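Local coordinates for protein toluene, o-xylene monooxygenase oxygenase subunit (Pseudomonas stutzeri, PDB 2INC) that probably serves as a helical, ferritin-like partner subunit in the hydroxylase component of a diiron monooxygenase that oxidises toluene and o-xylene, at residues Phe125-Gln129 and His155-Leu159; Tyr118-Arg122 and His161-Thr166; Leu198-Ala202 and Ala214-Thr219; Lys220-Glu225 and Ala254-Arg258. One frame throughout, in Å; residues are numbered along the deposited sequence.

Contact 1. Residues Phe125-Gln129 and His155-Leu159; sequences FHALQ and HLRWL
Set two alpha-helical segments antiparallel, axes 8.3 Å apart at closest approach and at a signed crossing angle of -161°, with Phe125 opposite Leu159 (CA atoms 5.5 Å apart) and Gln129 opposite His155 (5.0 Å). Phe125, with chi1 m, drops its ring beside Trp158: Trp158 CB sits over one face, 3.7 Å from Phe125 CD1, and the indole edge turns to the phenyl face in a T-shaped pair, centroids 5.3 Å apart and planes at 73°. One turn on, Leu128 CB makes a CH-pi contact over the His155 imidazole face, 3.7 Å from the ring centroid and almost on its normal, while Leu128 CD1 reaches Trp158 CZ3 at 4.2 Å. On another flank, Leu159 CD2 rests against the weakly hydrogen-bonded pair His126 ND1 (3.6 Å) and Gln129 OE1 (3.4 Å); His126 NE2 and Gln129 NE2 bond to a neighbouring chain. Trp158 NE1 is held by Asp253. Such close, nearly antiparallel packing of consecutive long helices typifies the ferritin-like helical bundle.

Contact 2. Residues Tyr118-Arg122 and His161-Thr166; sequences YTPAR and HTAYRT
Build a type I turn from Tyr118 to Ala121, closed by Ala121 N to Tyr118 O at 3.0 Å, and lay it against the regular helix 161-166 so that the CA atoms of Thr119 and Thr166, and those of Arg122 and Thr162, stand 6.0 Å apart. Tyr118, chi1 t, sends its ring across to the helix, its edge toward Arg165 CB: its OH comes within 3.8 Å of both Thr162 CA and Arg165 CB, and water 1 bridges Tyr118 OH (2.7 Å) to Thr162 OG1 (2.8 Å), a hydroxyl also bonded to the backbone O of Trp158. Thr119 follows with chi1 p, so CG2 lies 3.4 Å from Thr166 OG1, while its own OG1 bonds to Glu182. Water 2 donates to Thr119 O and to Thr166 OG1, both at 2.7 Å; Thr166 OG1 in turn donates to Thr162 O at 2.7 Å. Residues 118-122 lead into helix 121-138, which runs beside helix 142-172, its antiparallel partner in the ferritin-like bundle. Ala121 C passes 4.5 Å from Thr162 CG2. Arg122, chi1 p, sets its CB 4.2 Å from Thr162 CG2, then runs out extended, its NH1 donating to water 2 at 2.8 Å, to a salt bridge with Glu182 and a bond to the backbone of a neighbouring chain.

Contact 3. Residues Leu198-Ala202 and Ala214-Thr219; sequences LIEKA and AINLVT
A pi-type turn marks this meeting of antiparallel helices: 214-219 widens so that Thr219 N bonds to Ala214 O, five residues back, at 2.8 Å, whereas 198-202 keeps the alpha pattern, with Ala202 N to Leu198 O at 2.9 Å. The short axes pass 10.7 Å apart at a signed crossing angle of 150°, and the chain reverses between helix 190-202 and the long helix 208-237 to bring them together. Ala214 comes first, CA to CA 5.8 Å from Ala202, and the two methyls touch, CB to CB, at 4.0 Å; small residues let the backbones draw closest at this end. Ile215, with chi1 and chi2 both m, brings CD1 to 3.9 Å from Ala202 CB and to 3.8 Å from Ile199 CD1, the latter reaching across with chi1 t and chi2 p. Asn216 and Leu217 lie out of reach of 198-202 on the wide turn, where the side chain of Asn216 bonds to Ser261 and Glu151, and Val218 leans on Ala289 of helix 274-299. Thr219, opposite Ile199 with CA atoms 7.1 Å apart, closes the contact. Its CG2 meets Ile199 CD1 at 3.9 Å. Its chi1, m, swings the hydroxyl back on its own helix, so that Thr219 OG1 donates to Ala214 O at 2.7 Å while Leu198 CD1 packs against Thr219 OG1 at 3.6 Å.

Contact 4. Residues Lys220-Glu225 and Ala254-Arg258; sequences KPAVEE and AERHR
A largely buried network of charges joins helix 208-237 to helix 241-268. The short axes run antiparallel, 11.1 Å apart with a signed crossing angle of -160°, and Glu224 lies opposite Ala254, CA to CA 7.1 Å. Pro221 kinks the first helix, its N lacking a bond to the preceding turn. The Lys220 side chain, folded back through chi3 and chi4 near p, places NZ 2.9 Å from His257 ND1, to which it donates, and 2.7 Å from Glu224 OE2 in a salt bridge. Glu224 OE1 accepts from Arg258 NE (2.8 Å) and NH2 (2.6 Å); Arg258 NH2 also reaches Glu225 OE2 at 3.0 Å, a carboxylate shared with Lys251. Ala254 CB fills the space under the Glu224 carboxylate, 3.4 Å from CD. His257 NE2 bonds to Asp154. With the Lys220 amine sitting between Glu224 and His257, this is an interhelical salt-bridge network inside a ferritin-like helical bundle.

Overall arrangement
All four contacts are buried, contact 4 nearest the middle, its centre about 6 Å from the centre of the chain, and contact 2 farthest, its centre about 17 Å from it. Contacts 1 and 2 hold the same helices, 121-138 and 142-172, with contact 1 nested inside the loop that contact 2 closes; Phe125 packs on Thr162 where they meet. Contacts 3 and 4 share helix 208-237 and join end to end, the wide turn running straight into the kink. Contact 1 touches both: Leu128 reaches Thr219 and Lys220, and His155 abuts the Lys220 amine. Their chemistry differs: aromatic and aliphatic in contact 1, water-bridged in contact 2, aliphatic in contact 3, ionic in contact 4.

Contact 1. Residues Phe125-Gln129 and His155-Leu159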
loop_
_atom_site.group_PDB
_atom_site.type_symbol
_atom_site.label_atom_id
_atom_site.label_comp_id
_atom_site.label_asym_id
_atom_site.label_seq_id
_atom_site.Cartn_x
_atom_site.Cartn_y
_atom_site.Cartn_z
ATOM N N PHE B 125 -15.320 19.839 25.347
ATOM C CA PHE B 125 -14.767 18.678 24.624
ATOM C C PHE B 125 -13.271 18.585 24.840
ATOM O O PHE B 125 -12.750 17.471 24.971
ATOM C CB PHE B 125 -15.083 18.723 23.091
ATOM C CG PHE B 125 -16.554 18.594 22.753
ATOM C CD1 PHE B 125 -17.038 19.098 21.524
ATOM C CD2 PHE B 125 -17.449 17.973 23.603
ATOM C CE1 PHE B 125 -18.370 19.002 21.156
ATOM C CE2 PHE B 125 -18.809 17.874 23.265
ATOM C CZ PHE B 125 -19.276 18.381 22.032
ATOM N N HIS B 126 -12.572 19.734 24.905
ATOM C CA HIS B 126 -11.158 19.681 25.234
ATOM C C HIS B 126 -10.923 19.196 26.678
ATOM O O HIS B 126 -10.023 18.408 26.904
ATOM C CB HIS B 126 -10.454 21.021 25.024
ATOM C CG HIS B 126 -8.964 20.918 25.201
ATOM N ND1 HIS B 126 -8.164 20.194 24.345
ATOM C CD2 HIS B 126 -8.155 21.364 26.186
ATOM C CE1 HIS B 126 -6.911 20.236 24.771
ATOM N NE2 HIS B 126 -6.876 20.959 25.879
ATOM N N ALA B 127 -11.787 19.577 27.615
ATOM C CA ALA B 127 -11.694 19.078 28.997
ATOM C C ALA B 127 -11.912 17.560 29.014
ATOM O O ALA B 127 -11.249 16.864 29.759
ATOM C CB ALA B 127 -12.739 19.773 29.886
ATOM N N LEU B 128 -12.764 17.040 28.140
ATOM C CA LEU B 128 -12.917 15.584 28.055
ATOM C C LEU B 128 -11.670 14.921 27.474
ATOM O O LEU B 128 -11.299 13.786 27.882
ATOM C CB LEU B 128 -14.142 15.221 27.209
ATOM C CG LEU B 128 -15.526 15.550 27.772
ATOM C CD1 LEU B 128 -16.559 15.117 26.718
ATOM C CD2 LEU B 128 -15.740 14.836 29.086
ATOM N N GLN B 129 -11.080 15.556 26.465
ATOM C CA GLN B 129 -9.819 15.128 25.855
ATOM C C GLN B 129 -8.769 15.006 26.935
ATOM O O GLN B 129 -8.060 14.037 27.013
ATOM C CB GLN B 129 -9.402 16.190 24.838
ATOM C CG GLN B 129 -8.099 15.887 24.058
ATOM C CD GLN B 129 -7.815 16.982 23.087
ATOM O OE1 GLN B 129 -8.724 17.750 22.754
ATOM N NE2 GLN B 129 -6.539 17.105 22.649
ATOM N N HIS B 155 -12.225 12.670 21.285
ATOM C CA HIS B 155 -12.642 13.924 21.891
ATOM C C HIS B 155 -11.937 15.063 21.162
ATOM O O HIS B 155 -12.512 16.137 21.010
ATOM C CB HIS B 155 -12.230 14.005 23.390
ATOM C CG HIS B 155 -12.950 13.026 24.311
ATOM N ND1 HIS B 155 -14.286 12.690 24.204
ATOM C CD2 HIS B 155 -12.487 12.331 25.367
ATOM C CE1 HIS B 155 -14.612 11.833 25.150
ATOM N NE2 HIS B 155 -13.541 11.606 25.879
ATOM N N LEU B 156 -10.721 14.822 20.687
ATOM C CA LEU B 156 -10.023 15.859 19.868
ATOM C C LEU B 156 -10.756 16.100 18.530
ATOM O O LEU B 156 -10.885 17.227 18.045
ATOM C CB LEU B 156 -8.587 15.420 19.589
ATOM C CG LEU B 156 -7.732 16.328 18.637
ATOM C CD1 LEU B 156 -7.844 17.801 19.073
ATOM C CD2 LEU B 156 -6.264 15.913 18.485
ATOM N N ARG B 157 -11.281 15.019 17.978
ATOM C CA ARG B 157 -12.073 15.092 16.756
ATOM C C ARG B 157 -13.292 15.981 17.020
ATOM O O ARG B 157 -13.615 16.847 16.197
ATOM C CB ARG B 157 -12.539 13.677 16.429
ATOM C CG ARG B 157 -13.311 13.599 15.115
ATOM C CD ARG B 157 -14.040 12.319 15.041
ATOM N NE ARG B 157 -14.797 12.245 13.765
ATOM C CZ ARG B 157 -15.948 11.586 13.581
ATOM N NH1 ARG B 157 -16.541 11.625 12.379
ATOM N NH2 ARG B 157 -16.524 10.893 14.550
ATOM N N TRP B 158 -13.965 15.814 18.169
ATOM C CA TRP B 158 -15.170 16.628 18.407
ATOM C C TRP B 158 -14.802 18.099 18.582
ATOM O O TRP B 158 -15.461 19.014 18.034
ATOM C CB TRP B 158 -15.938 16.158 19.645
ATOM C CG TRP B 158 -16.366 14.794 19.688
ATOM C CD1 TRP B 158 -16.340 13.872 18.676
ATOM C CD2 TRP B 158 -16.962 14.142 20.815
ATOM N NE1 TRP B 158 -16.873 12.669 19.126
ATOM C CE2 TRP B 158 -17.221 12.811 20.443
ATOM C CE3 TRP B 158 -17.238 14.537 22.152
ATOM C CZ2 TRP B 158 -17.789 11.894 21.310
ATOM C CZ3 TRP B 158 -17.793 13.606 23.025
ATOM C CH2 TRP B 158 -18.065 12.293 22.596
ATOM N N LEU B 159 -13.747 18.360 19.354
ATOM C CA LEU B 159 -13.232 19.719 19.473
ATOM C C LEU B 159 -12.962 20.299 18.077
ATOM O O LEU B 159 -13.317 21.455 17.812
ATOM C CB LEU B 159 -11.952 19.768 20.325
ATOM C CG LEU B 159 -10.953 20.936 20.259
ATOM C CD1 LEU B 159 -11.598 22.188 20.799
ATOM C CD2 LEU B 159 -9.759 20.579 21.108
#

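Contact 2. Residues Tyr118-Arg122 and His161-Thr166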
loop_
_atom_site.group_PDB
_atom_site.type_symbol
_atom_site.label_atom_id
_atom_site.label_comp_id
_atom_site.label_asym_id
_atom_site.label_seq_id
_atom_site.Cartn_x
_atom_site.Cartn_y
_atom_site.Cartn_z
ATOM N N TYR B 118 -23.884 25.966 21.701
ATOM C CA TYR B 118 -23.054 25.096 20.840
ATOM C C TYR B 118 -21.565 25.414 20.822
ATOM O O TYR B 118 -20.742 24.605 21.247
ATOM C CB TYR B 118 -23.671 25.026 19.417
ATOM C CG TYR B 118 -22.771 24.249 18.463
ATOM C CD1 TYR B 118 -22.091 24.889 17.433
ATOM C CD2 TYR B 118 -22.589 22.894 18.634
ATOM C CE1 TYR B 118 -21.249 24.190 16.572
ATOM C CE2 TYR B 118 -21.732 22.180 17.784
ATOM C CZ TYR B 118 -21.089 22.838 16.760
ATOM O OH TYR B 118 -20.264 22.127 15.909
ATOM N N THR B 119 -21.186 26.602 20.373
ATOM C CA THR B 119 -19.784 26.849 20.207
ATOM C C THR B 119 -18.907 26.790 21.489
ATOM O O THR B 119 -17.717 26.394 21.382
ATOM C CB THR B 119 -19.519 28.070 19.350
ATOM O OG1 THR B 119 -20.093 29.175 19.986
ATOM C CG2 THR B 119 -20.200 27.880 17.954
ATOM N N PRO B 120 -19.447 27.166 22.681
ATOM C CA PRO B 120 -18.607 27.019 23.877
ATOM C C PRO B 120 -18.246 25.604 24.227
ATOM O O PRO B 120 -17.361 25.391 25.046
ATOM C CB PRO B 120 -19.446 27.620 25.013
ATOM C CG PRO B 120 -20.404 28.520 24.339
ATOM C CD PRO B 120 -20.705 27.886 23.008
ATOM N N ALA B 121 -18.897 24.637 23.606
ATOM C CA ALA B 121 -18.537 23.248 23.815
ATOM C C ALA B 121 -17.075 22.932 23.403
ATOM O O ALA B 121 -16.580 21.871 23.769
ATOM C CB ALA B 121 -19.508 22.331 23.094
ATOM N N ARG B 122 -16.359 23.846 22.721
ATOM C CA ARG B 122 -14.950 23.570 22.444
ATOM C C ARG B 122 -14.185 23.385 23.781
ATOM O O ARG B 122 -13.260 22.561 23.873
ATOM C CB ARG B 122 -14.316 24.619 21.518
ATOM C CG ARG B 122 -13.876 25.935 22.178
ATOM C CD ARG B 122 -12.994 26.700 21.198
ATOM N NE ARG B 122 -12.620 28.010 21.769
ATOM C CZ ARG B 122 -13.280 29.116 21.515
ATOM N NH1 ARG B 122 -14.300 29.073 20.656
ATOM N NH2 ARG B 122 -12.891 30.262 22.058
ATOM N N HIS B 161 -14.201 19.527 15.014
ATOM C CA HIS B 161 -15.460 19.839 14.306
ATOM C C HIS B 161 -15.997 21.158 14.829
ATOM O O HIS B 161 -16.469 22.019 14.060
ATOM C CB HIS B 161 -16.595 18.827 14.611
ATOM C CG HIS B 161 -16.351 17.409 14.189
ATOM N ND1 HIS B 161 -15.617 17.055 13.068
ATOM C CD2 HIS B 161 -16.859 16.248 14.690
ATOM C CE1 HIS B 161 -15.672 15.738 12.909
ATOM N NE2 HIS B 161 -16.415 15.228 13.880
ATOM N N THR B 162 -16.022 21.305 16.153
ATOM C CA THR B 162 -16.600 22.481 16.788
ATOM C C THR B 162 -15.778 23.732 16.414
ATOM O O THR B 162 -16.331 24.752 16.070
ATOM C CB THR B 162 -16.595 22.324 18.358
ATOM O OG1 THR B 162 -17.199 21.073 18.687
ATOM C CG2 THR B 162 -17.428 23.423 18.979
ATOM N N ALA B 163 -14.463 23.626 16.451
ATOM C CA ALA B 163 -13.571 24.734 15.997
ATOM C C ALA B 163 -13.882 25.154 14.535
ATOM O O ALA B 163 -14.007 26.343 14.220
ATOM C CB ALA B 163 -12.128 24.337 16.124
ATOM N N TYR B 164 -14.026 24.172 13.644
ATOM C CA TYR B 164 -14.287 24.439 12.235
ATOM C C TYR B 164 -15.622 25.162 12.033
ATOM O O TYR B 164 -15.713 26.246 11.384
ATOM C CB TYR B 164 -14.323 23.059 11.486
ATOM C CG TYR B 164 -14.510 23.258 9.983
ATOM C CD1 TYR B 164 -13.413 23.314 9.158
ATOM C CD2 TYR B 164 -15.799 23.372 9.409
ATOM C CE1 TYR B 164 -13.524 23.498 7.794
ATOM C CE2 TYR B 164 -15.944 23.565 8.007
ATOM C CZ TYR B 164 -14.769 23.623 7.222
ATOM O OH TYR B 164 -14.810 23.828 5.840
ATOM N N ARG B 165 -16.656 24.595 12.613
ATOM C CA ARG B 165 -17.986 25.193 12.501
ATOM C C ARG B 165 -18.077 26.555 13.137
ATOM O O ARG B 165 -18.802 27.397 12.638
ATOM C CB ARG B 165 -19.040 24.328 13.116
ATOM C CG ARG B 165 -19.210 23.035 12.302
ATOM C CD ARG B 165 -19.952 23.380 10.987
ATOM N NE ARG B 165 -21.308 23.875 11.304
ATOM C CZ ARG B 165 -21.945 24.845 10.628
ATOM N NH1 ARG B 165 -23.184 25.199 10.985
ATOM N NH2 ARG B 165 -21.341 25.455 9.587
ATOM N N THR B 166 -17.331 26.760 14.221
ATOM C CA THR B 166 -17.309 28.078 14.858
ATOM C C THR B 166 -16.801 29.122 13.889
ATOM O O THR B 166 -17.368 30.216 13.805
ATOM C CB THR B 166 -16.443 28.037 16.133
ATOM O OG1 THR B 166 -17.062 27.133 17.048
ATOM C CG2 THR B 166 -16.369 29.457 16.802
HETATM O O HOH W 1 -19.312 19.962 17.172
HETATM O O HOH W 2 -15.903 27.041 19.497
#

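Contact 3. Residues Leu198-Ala202 and Ala214-Thr219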
loop_
_atom_site.group_PDB
_atom_site.type_symbol
_atom_site.label_atom_id
_atom_site.label_comp_id
_atom_site.label_asym_id
_atom_site.label_seq_id
_atom_site.Cartn_x
_atom_site.Cartn_y
_atom_site.Cartn_z
ATOM N N LEU B 198 -18.498 20.263 37.363
ATOM C CA LEU B 198 -18.343 18.821 37.217
ATOM C C LEU B 198 -16.977 18.426 36.582
ATOM O O LEU B 198 -16.199 17.674 37.166
ATOM C CB LEU B 198 -19.459 18.301 36.338
ATOM C CG LEU B 198 -19.348 16.807 35.987
ATOM C CD1 LEU B 198 -19.240 15.837 37.214
ATOM C CD2 LEU B 198 -20.496 16.415 35.072
ATOM N N ILE B 199 -16.691 18.950 35.395
ATOM C CA ILE B 199 -15.457 18.579 34.717
ATOM C C ILE B 199 -14.209 19.146 35.457
ATOM O O ILE B 199 -13.210 18.442 35.534
ATOM C CB ILE B 199 -15.473 18.945 33.210
ATOM C CG1 ILE B 199 -14.376 18.160 32.449
ATOM C CG2 ILE B 199 -15.128 20.392 33.029
ATOM C CD1 ILE B 199 -14.423 16.560 32.569
ATOM N N GLU B 200 -14.213 20.384 35.997
ATOM C CA GLU B 200 -13.014 20.794 36.742
ATOM C C GLU B 200 -12.692 19.889 37.921
ATOM O O GLU B 200 -11.511 19.579 38.154
ATOM C CB GLU B 200 -13.100 22.227 37.243
ATOM C CG GLU B 200 -13.023 23.217 36.076
ATOM C CD GLU B 200 -13.112 24.685 36.531
ATOM O OE1 GLU B 200 -13.173 24.971 37.754
ATOM O OE2 GLU B 200 -13.122 25.547 35.633
ATOM N N LYS B 201 -13.719 19.498 38.691
ATOM C CA LYS B 201 -13.502 18.570 39.813
ATOM C C LYS B 201 -13.089 17.181 39.368
ATOM O O LYS B 201 -12.147 16.586 39.949
ATOM C CB LYS B 201 -14.742 18.475 40.709
ATOM C CG LYS B 201 -14.960 19.810 41.475
ATOM C CD LYS B 201 -16.174 19.699 42.409
ATOM C CE LYS B 201 -16.146 20.944 43.312
ATOM N NZ LYS B 201 -17.391 21.146 44.181
ATOM N N ALA B 202 -13.785 16.659 38.351
ATOM C CA ALA B 202 -13.450 15.336 37.780
ATOM C C ALA B 202 -11.995 15.314 37.273
ATOM O O ALA B 202 -11.309 14.333 37.440
ATOM C CB ALA B 202 -14.427 14.920 36.681
ATOM N N ALA B 214 -15.549 8.863 37.101
ATOM C CA ALA B 214 -15.963 10.223 36.981
ATOM C C ALA B 214 -16.075 10.661 35.533
ATOM O O ALA B 214 -17.067 11.316 35.165
ATOM C CB ALA B 214 -15.061 11.170 37.829
ATOM N N ILE B 215 -15.108 10.289 34.691
ATOM C CA ILE B 215 -15.111 10.774 33.289
ATOM C C ILE B 215 -16.009 9.911 32.405
ATOM O O ILE B 215 -16.846 10.424 31.677
ATOM C CB ILE B 215 -13.691 10.741 32.686
ATOM C CG1 ILE B 215 -12.749 11.638 33.463
ATOM C CG2 ILE B 215 -13.742 11.133 31.211
ATOM C CD1 ILE B 215 -13.181 13.075 33.431
ATOM N N ASN B 216 -15.840 8.605 32.472
ATOM C CA ASN B 216 -16.489 7.768 31.470
ATOM C C ASN B 216 -17.846 7.338 31.932
ATOM O O ASN B 216 -18.752 7.077 31.091
ATOM C CB ASN B 216 -15.665 6.522 31.146
ATOM C CG ASN B 216 -14.723 6.740 29.930
ATOM O OD1 ASN B 216 -14.261 7.841 29.706
ATOM N ND2 ASN B 216 -14.454 5.685 29.172
ATOM N N LEU B 217 -18.001 7.171 33.247
ATOM C CA LEU B 217 -19.286 6.585 33.683
ATOM C C LEU B 217 -20.290 7.646 34.046
ATOM O O LEU B 217 -21.494 7.395 33.969
ATOM C CB LEU B 217 -19.115 5.553 34.818
ATOM C CG LEU B 217 -18.265 4.309 34.521
ATOM C CD1 LEU B 217 -18.321 3.307 35.664
ATOM C CD2 LEU B 217 -18.653 3.703 33.264
ATOM N N VAL B 218 -19.805 8.833 34.406
ATOM C CA VAL B 218 -20.688 9.871 34.915
ATOM C C VAL B 218 -20.680 11.096 34.019
ATOM O O VAL B 218 -21.722 11.469 33.487
ATOM C CB VAL B 218 -20.352 10.278 36.390
ATOM C CG1 VAL B 218 -21.234 11.456 36.849
ATOM C CG2 VAL B 218 -20.528 9.038 37.330
ATOM N N THR B 219 -19.525 11.729 33.856
ATOM C CA THR B 219 -19.473 12.970 33.094
ATOM C C THR B 219 -19.855 12.768 31.613
ATOM O O THR B 219 -20.735 13.463 31.064
ATOM C CB THR B 219 -18.099 13.543 33.218
ATOM O OG1 THR B 219 -17.877 13.804 34.599
ATOM C CG2 THR B 219 -17.979 14.852 32.450
#

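Contact 4. Residues Lys220-Glu225 and Ala254-Arg258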
loop_
_atom_site.group_PDB
_atom_site.type_symbol
_atom_site.label_atom_id
_atom_site.label_comp_id
_atom_site.label_asym_id
_atom_site.label_seq_id
_atom_site.Cartn_x
_atom_site.Cartn_y
_atom_site.Cartn_z
ATOM N N LYS B 220 -19.271 11.752 30.971
ATOM C CA LYS B 220 -19.501 11.615 29.542
ATOM C C LYS B 220 -20.976 11.338 29.204
ATOM O O LYS B 220 -21.544 11.968 28.289
ATOM C CB LYS B 220 -18.530 10.576 28.928
ATOM C CG LYS B 220 -17.208 11.242 28.529
ATOM C CD LYS B 220 -16.080 10.291 28.116
ATOM C CE LYS B 220 -16.510 9.355 27.025
ATOM N NZ LYS B 220 -16.964 10.028 25.783
ATOM N N PRO B 221 -21.609 10.379 29.892
ATOM C CA PRO B 221 -23.026 10.231 29.502
ATOM C C PRO B 221 -23.873 11.486 29.725
ATOM O O PRO B 221 -24.748 11.727 28.918
ATOM C CB PRO B 221 -23.501 9.004 30.310
ATOM C CG PRO B 221 -22.163 8.195 30.481
ATOM C CD PRO B 221 -21.197 9.344 30.853
ATOM N N ALA B 222 -23.569 12.304 30.739
ATOM C CA ALA B 222 -24.247 13.596 30.931
ATOM C C ALA B 222 -23.925 14.573 29.806
ATOM O O ALA B 222 -24.818 15.255 29.304
ATOM C CB ALA B 222 -23.942 14.216 32.279
ATOM N N VAL B 223 -22.645 14.707 29.449
ATOM C CA VAL B 223 -22.259 15.577 28.317
ATOM C C VAL B 223 -22.924 15.117 27.014
ATOM O O VAL B 223 -23.462 15.917 26.230
ATOM C CB VAL B 223 -20.727 15.609 28.129
ATOM C CG1 VAL B 223 -20.384 16.388 26.848
ATOM C CG2 VAL B 223 -20.092 16.251 29.322
ATOM N N GLU B 224 -22.927 13.806 26.786
ATOM C CA GLU B 224 -23.383 13.300 25.503
ATOM C C GLU B 224 -24.882 13.489 25.391
ATOM O O GLU B 224 -25.370 13.831 24.331
ATOM C CB GLU B 224 -22.991 11.839 25.328
ATOM C CG GLU B 224 -21.444 11.695 25.208
ATOM C CD GLU B 224 -20.916 10.349 25.713
ATOM O OE1 GLU B 224 -21.738 9.416 26.033
ATOM O OE2 GLU B 224 -19.666 10.228 25.784
ATOM N N GLU B 225 -25.609 13.267 26.488
ATOM C CA GLU B 225 -27.076 13.427 26.458
ATOM C C GLU B 225 -27.499 14.895 26.344
ATOM O O GLU B 225 -28.358 15.233 25.537
ATOM C CB GLU B 225 -27.767 12.656 27.597
ATOM C CG GLU B 225 -27.635 11.103 27.487
ATOM C CD GLU B 225 -27.962 10.482 26.100
ATOM O OE1 GLU B 225 -29.035 10.795 25.518
ATOM O OE2 GLU B 225 -27.155 9.646 25.590
ATOM N N ALA B 254 -19.294 8.237 20.863
ATOM C CA ALA B 254 -19.704 8.119 22.264
ATOM C C ALA B 254 -20.218 6.701 22.569
ATOM O O ALA B 254 -19.937 6.157 23.627
ATOM C CB ALA B 254 -20.770 9.151 22.584
ATOM N N GLU B 255 -20.994 6.138 21.652
ATOM C CA GLU B 255 -21.469 4.757 21.822
ATOM C C GLU B 255 -20.305 3.772 21.929
ATOM O O GLU B 255 -20.360 2.874 22.736
ATOM C CB GLU B 255 -22.399 4.380 20.672
ATOM C CG GLU B 255 -23.802 5.013 20.780
ATOM C CD GLU B 255 -24.454 5.251 19.361
ATOM O OE1 GLU B 255 -24.123 4.531 18.367
ATOM O OE2 GLU B 255 -25.307 6.161 19.241
ATOM N N ARG B 256 -19.259 3.963 21.132
ATOM C CA ARG B 256 -18.031 3.156 21.255
ATOM C C ARG B 256 -17.356 3.241 22.641
ATOM O O ARG B 256 -16.970 2.225 23.231
ATOM C CB ARG B 256 -17.028 3.533 20.164
ATOM C CG ARG B 256 -15.853 2.581 20.096
ATOM C CD ARG B 256 -15.055 2.721 18.807
ATOM N NE ARG B 256 -14.614 4.115 18.559
ATOM C CZ ARG B 256 -15.190 4.881 17.651
ATOM N NH1 ARG B 256 -14.804 6.135 17.429
ATOM N NH2 ARG B 256 -16.190 4.388 16.956
ATOM N N HIS B 257 -17.185 4.469 23.148
ATOM C CA HIS B 257 -16.639 4.657 24.466
ATOM C C HIS B 257 -17.480 3.936 25.525
ATOM O O HIS B 257 -16.930 3.353 26.448
ATOM C CB HIS B 257 -16.560 6.139 24.807
ATOM C CG HIS B 257 -15.859 6.951 23.754
ATOM N ND1 HIS B 257 -16.059 8.312 23.605
ATOM C CD2 HIS B 257 -15.020 6.582 22.751
ATOM C CE1 HIS B 257 -15.323 8.756 22.594
ATOM N NE2 HIS B 257 -14.694 7.725 22.047
ATOM N N ARG B 258 -18.803 3.997 25.392
ATOM C CA ARG B 258 -19.662 3.304 26.366
ATOM C C ARG B 258 -19.477 1.787 26.261
ATOM O O ARG B 258 -19.559 1.074 27.265
ATOM C CB ARG B 258 -21.138 3.689 26.171
ATOM C CG ARG B 258 -21.521 5.062 26.704
ATOM C CD ARG B 258 -22.901 5.459 26.187
ATOM N NE ARG B 258 -23.070 6.917 26.248
ATOM C CZ ARG B 258 -24.220 7.515 25.994
ATOM N NH1 ARG B 258 -25.274 6.771 25.676
ATOM N NH2 ARG B 258 -24.310 8.848 26.041
#